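Local coordinates for pentatricopeptide repeat-containing protein 10, chloroplastic (PDB 4M59) that binds specific single-stranded RNA segments between chloroplast genes, through pentatricopeptide repeats, and blocks exonucleases so that the transcripts are protected from decay, at residues F504-F516 / S533-K546. The protein carries 4 engineered substitutions. Numbering follows the deposited sequence.
With nucleotides of chain C.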
# COMPACT_ATOMS: atom_id res chain seq x y z
N PHE A 504 -14.35 21.87 0.34
CA PHE A 504 -14.52 21.91 1.76
C PHE A 504 -13.59 22.96 2.28
O PHE A 504 -13.98 23.82 3.05
CB PHE A 504 -14.17 20.57 2.38
CG PHE A 504 -14.37 20.52 3.85
CD1 PHE A 504 -15.60 20.76 4.40
CD2 PHE A 504 -13.33 20.21 4.69
CE1 PHE A 504 -15.78 20.71 5.75
CE2 PHE A 504 -13.52 20.16 6.04
CZ PHE A 504 -14.75 20.41 6.56
N LYS A 505 -12.35 22.90 1.83
CA LYS A 505 -11.33 23.80 2.31
C LYS A 505 -11.71 25.23 2.01
O LYS A 505 -11.27 26.15 2.68
CB LYS A 505 -9.98 23.48 1.66
N CYS A 506 -12.54 25.40 0.98
CA CYS A 506 -13.01 26.71 0.59
C CYS A 506 -14.48 26.86 0.94
O CYS A 506 -15.12 27.81 0.54
CB CYS A 506 -12.81 26.92 -0.91
SG CYS A 506 -11.12 26.86 -1.46
N ARG A 507 -15.01 25.90 1.69
CA ARG A 507 -16.38 25.95 2.17
C ARG A 507 -17.39 26.16 1.06
O ARG A 507 -18.29 26.98 1.18
CB ARG A 507 -16.55 27.04 3.21
CG ARG A 507 -15.50 27.03 4.28
CD ARG A 507 -15.94 26.29 5.51
NE ARG A 507 -15.05 25.18 5.82
CZ ARG A 507 -13.86 25.31 6.38
NH1 ARG A 507 -13.40 26.51 6.70
NH2 ARG A 507 -13.12 24.24 6.63
N ARG A 508 -17.25 25.42 -0.03
CA ARG A 508 -18.23 25.48 -1.10
C ARG A 508 -19.16 24.31 -1.02
O ARG A 508 -18.95 23.32 -1.69
CB ARG A 508 -17.54 25.47 -2.45
CG ARG A 508 -17.19 26.82 -2.96
CD ARG A 508 -17.87 27.04 -4.27
NE ARG A 508 -17.21 26.33 -5.35
CZ ARG A 508 -17.84 25.92 -6.44
NH1 ARG A 508 -19.13 26.13 -6.57
NH2 ARG A 508 -17.18 25.28 -7.38
N LEU A 509 -20.19 24.43 -0.21
CA LEU A 509 -21.16 23.37 -0.01
C LEU A 509 -21.78 22.89 -1.30
O LEU A 509 -21.91 21.70 -1.55
CB LEU A 509 -22.27 23.84 0.92
CG LEU A 509 -23.55 23.05 0.76
CD1 LEU A 509 -23.92 22.47 2.07
CD2 LEU A 509 -24.62 23.95 0.22
N ASP A 510 -22.19 23.84 -2.12
CA ASP A 510 -22.84 23.55 -3.37
C ASP A 510 -21.98 22.63 -4.18
O ASP A 510 -22.45 21.63 -4.69
CB ASP A 510 -22.99 24.85 -4.12
CG ASP A 510 -21.68 25.59 -4.24
OD1 ASP A 510 -20.69 25.10 -3.67
OD2 ASP A 510 -21.64 26.65 -4.90
N GLY A 511 -20.70 22.96 -4.28
CA GLY A 511 -19.81 22.28 -5.19
C GLY A 511 -19.36 20.94 -4.70
O GLY A 511 -18.73 20.19 -5.44
N MET A 512 -19.68 20.62 -3.46
CA MET A 512 -19.34 19.33 -2.89
C MET A 512 -20.48 18.37 -3.14
O MET A 512 -20.26 17.23 -3.53
CB MET A 512 -19.09 19.45 -1.40
CG MET A 512 -17.87 20.24 -1.04
SD MET A 512 -17.77 20.71 0.68
CE MET A 512 -17.51 19.13 1.42
N GLU A 513 -21.69 18.84 -2.92
CA GLU A 513 -22.87 18.03 -3.12
C GLU A 513 -22.91 17.50 -4.53
O GLU A 513 -23.37 16.40 -4.76
CB GLU A 513 -24.12 18.83 -2.82
CG GLU A 513 -24.23 19.26 -1.39
CD GLU A 513 -25.63 19.65 -1.02
OE1 GLU A 513 -26.19 20.53 -1.69
OE2 GLU A 513 -26.17 19.07 -0.07
N THR A 514 -22.41 18.29 -5.46
CA THR A 514 -22.36 17.90 -6.85
C THR A 514 -21.37 16.77 -7.02
O THR A 514 -21.56 15.89 -7.85
CB THR A 514 -21.90 19.06 -7.70
OG1 THR A 514 -22.73 20.18 -7.43
CG2 THR A 514 -22.00 18.72 -9.15
N ALA A 515 -20.32 16.80 -6.23
CA ALA A 515 -19.24 15.83 -6.35
C ALA A 515 -19.62 14.55 -5.65
O ALA A 515 -19.35 13.47 -6.13
CB ALA A 515 -17.98 16.39 -5.77
N PHE A 516 -20.25 14.71 -4.50
CA PHE A 516 -20.76 13.61 -3.73
C PHE A 516 -21.88 13.00 -4.52
O PHE A 516 -22.18 11.83 -4.39
CB PHE A 516 -21.29 14.17 -2.44
CG PHE A 516 -21.66 13.14 -1.44
CD1 PHE A 516 -20.78 12.15 -1.09
CD2 PHE A 516 -22.88 13.19 -0.81
CE1 PHE A 516 -21.13 11.22 -0.15
CE2 PHE A 516 -23.22 12.27 0.13
CZ PHE A 516 -22.35 11.28 0.45
N SER A 533 -16.07 14.79 5.57
CA SER A 533 -16.06 16.14 5.08
C SER A 533 -17.48 16.59 4.85
O SER A 533 -17.85 17.70 5.19
CB SER A 533 -15.34 16.19 3.76
OG SER A 533 -16.31 16.21 2.73
N MET A 534 -18.28 15.72 4.26
CA MET A 534 -19.67 16.06 4.03
C MET A 534 -20.37 16.22 5.35
O MET A 534 -21.31 16.99 5.47
CB MET A 534 -20.36 14.99 3.20
CG MET A 534 -19.76 14.83 1.84
SD MET A 534 -19.83 16.31 0.86
CE MET A 534 -21.56 16.33 0.47
N LEU A 535 -19.92 15.50 6.35
CA LEU A 535 -20.57 15.56 7.63
C LEU A 535 -20.25 16.85 8.33
O LEU A 535 -21.09 17.41 9.02
CB LEU A 535 -20.15 14.39 8.49
CG LEU A 535 -20.89 14.31 9.81
CD1 LEU A 535 -22.33 14.15 9.52
CD2 LEU A 535 -20.38 13.14 10.60
N SER A 536 -19.02 17.32 8.16
CA SER A 536 -18.58 18.52 8.85
C SER A 536 -19.10 19.76 8.18
O SER A 536 -19.35 20.77 8.83
CB SER A 536 -17.07 18.58 8.91
OG SER A 536 -16.65 19.75 9.57
N ILE A 537 -19.26 19.71 6.87
CA ILE A 537 -19.76 20.86 6.16
C ILE A 537 -21.24 21.07 6.45
O ILE A 537 -21.69 22.20 6.61
CB ILE A 537 -19.49 20.78 4.65
CG1 ILE A 537 -19.81 22.11 3.99
CG2 ILE A 537 -20.27 19.68 4.00
CD1 ILE A 537 -19.07 23.26 4.58
N TYR A 538 -21.99 19.99 6.56
CA TYR A 538 -23.41 20.09 6.87
C TYR A 538 -23.55 20.52 8.30
O TYR A 538 -24.47 21.24 8.66
CB TYR A 538 -24.11 18.74 6.67
CG TYR A 538 -24.28 18.30 5.24
CD1 TYR A 538 -24.30 19.21 4.20
CD2 TYR A 538 -24.43 16.97 4.93
CE1 TYR A 538 -24.45 18.80 2.91
CE2 TYR A 538 -24.59 16.55 3.63
CZ TYR A 538 -24.60 17.47 2.63
OH TYR A 538 -24.76 17.05 1.34
N ALA A 539 -22.63 20.06 9.14
CA ALA A 539 -22.69 20.38 10.54
C ALA A 539 -22.30 21.82 10.75
O ALA A 539 -22.80 22.47 11.65
CB ALA A 539 -21.77 19.48 11.32
N LYS A 540 -21.39 22.31 9.93
CA LYS A 540 -20.97 23.70 10.05
C LYS A 540 -22.10 24.65 9.70
O LYS A 540 -22.01 25.85 9.95
CB LYS A 540 -19.73 23.97 9.21
CG LYS A 540 -18.45 23.57 9.90
CD LYS A 540 -17.26 23.71 8.99
CE LYS A 540 -16.01 23.20 9.66
NZ LYS A 540 -14.83 23.32 8.78
N ASN A 541 -23.16 24.11 9.10
CA ASN A 541 -24.42 24.82 9.01
C ASN A 541 -25.43 24.05 9.84
O ASN A 541 -25.08 23.15 10.58
CB ASN A 541 -24.85 24.94 7.56
CG ASN A 541 -23.73 25.36 6.66
OD1 ASN A 541 -22.60 24.93 6.84
ND2 ASN A 541 -24.03 26.22 5.71
N GLY A 542 -26.70 24.40 9.74
CA GLY A 542 -27.68 23.75 10.60
C GLY A 542 -28.18 22.48 9.99
O GLY A 542 -29.16 21.90 10.44
N MET A 543 -27.44 21.99 9.02
CA MET A 543 -27.97 20.98 8.13
C MET A 543 -28.05 19.62 8.77
O MET A 543 -27.39 18.69 8.36
CB MET A 543 -27.16 20.96 6.85
CG MET A 543 -26.87 22.33 6.38
SD MET A 543 -25.95 22.46 4.89
CE MET A 543 -27.23 22.07 3.76
N TYR A 544 -28.91 19.53 9.76
CA TYR A 544 -29.07 18.32 10.55
C TYR A 544 -29.52 17.18 9.70
O TYR A 544 -28.92 16.12 9.70
CB TYR A 544 -30.09 18.56 11.64
CG TYR A 544 -30.40 17.34 12.46
CD1 TYR A 544 -29.48 16.83 13.34
CD2 TYR A 544 -31.62 16.69 12.35
CE1 TYR A 544 -29.75 15.72 14.09
CE2 TYR A 544 -31.90 15.58 13.09
CZ TYR A 544 -30.96 15.10 13.96
OH TYR A 544 -31.23 13.98 14.71
N SER A 545 -30.61 17.40 8.98
CA SER A 545 -31.22 16.38 8.16
C SER A 545 -30.22 15.60 7.33
O SER A 545 -30.14 14.38 7.42
CB SER A 545 -32.24 16.99 7.22
OG SER A 545 -32.37 16.19 6.07
N LYS A 546 -29.47 16.31 6.51
CA LYS A 546 -28.53 15.67 5.62
C LYS A 546 -27.41 15.03 6.39
O LYS A 546 -27.01 13.91 6.11
CB LYS A 546 -27.96 16.66 4.63
CG LYS A 546 -28.95 17.68 4.15
CD LYS A 546 -28.38 18.49 3.02
CE LYS A 546 -28.14 17.60 1.84
NZ LYS A 546 -29.35 16.80 1.57
P U C 15 -10.78 21.37 9.25
OP1 U C 15 -11.01 20.65 7.98
OP2 U C 15 -10.98 22.84 9.31
O5' U C 15 -11.66 20.70 10.39
C5' U C 15 -13.09 20.55 10.22
C4' U C 15 -13.68 19.79 11.38
O4' U C 15 -12.88 18.62 11.66
C3' U C 15 -13.72 20.54 12.70
O3' U C 15 -14.87 21.38 12.78
C2' U C 15 -13.82 19.39 13.71
O2' U C 15 -15.14 18.93 13.91
C1' U C 15 -12.97 18.31 13.04
N1 U C 15 -11.61 18.22 13.58
C2 U C 15 -11.40 17.38 14.66
O2 U C 15 -12.30 16.73 15.17
N3 U C 15 -10.11 17.35 15.12
C4 U C 15 -9.03 18.04 14.63
O4 U C 15 -7.92 17.89 15.16
C5 U C 15 -9.32 18.88 13.51
C6 U C 15 -10.57 18.94 13.04
P U C 16 -14.71 22.90 13.22
OP1 U C 16 -15.98 23.60 12.91
OP2 U C 16 -13.43 23.41 12.66
O5' U C 16 -14.56 22.80 14.80
C5' U C 16 -15.59 22.21 15.60
C4' U C 16 -15.38 22.54 17.06
O4' U C 16 -14.35 21.67 17.61
C3' U C 16 -14.90 23.95 17.36
O3' U C 16 -16.00 24.84 17.48
C2' U C 16 -14.20 23.77 18.70
O2' U C 16 -15.10 23.76 19.79
C1' U C 16 -13.56 22.39 18.53
N1 U C 16 -12.19 22.46 18.01
C2 U C 16 -11.16 22.58 18.93
O2 U C 16 -11.35 22.64 20.13
N3 U C 16 -9.90 22.64 18.38
C4 U C 16 -9.57 22.58 17.04
O4 U C 16 -8.39 22.65 16.71
C5 U C 16 -10.69 22.45 16.16
C6 U C 16 -11.93 22.40 16.66
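Met534 and Phe516 show how successive pentatricopeptide repeats pack: the methionine lays CG over one face of the ring, a CH-pi contact 4.2 Å from the Phe516 centroid, while its SD stands obliquely to the ring in a Met-aromatic contact. Two bends in the Met534 chain (chi2 -60°, chi3 -74°) fold CE back against Phe516 CB. Alongside, Met512 slides past Met534 in the opposite direction and brings its CE against both Met534 SD (3.7 Å) and Ile537 CG2. Farther along, Phe504 CE1 lies 3.9 Å from Ile537 CB, and Leu509 CD1 meets Met543 SD tip to tip at 3.5 Å. Leu509 CD1 also lies at the edge of the Tyr538 ring, in its plane.

Polar contacts border this apolar seam. Tyr538 OH donates to the anti lone pair of Glu513 OE2 (2.8 Å), with carboxylate and ring planes well apart. A phenylalanine at Tyr538 would probably leave Glu513 OE2 without this donor and the carboxylate freer to turn. On the RNA side, Lys540 NZ lies over one face of the Arg507 guanidinium, with Arg507 NH2 near OP2 of U15 and Lys540 CE near OP1 of U16, both of chain C.

Segments 509-516 and 533-539, from predicted repeats 13 and 14, run roughly antiparallel, at 147°; helix 493-504 backs Met512 and Ser533, while helix 563-575 packs against Leu535 and Ala539.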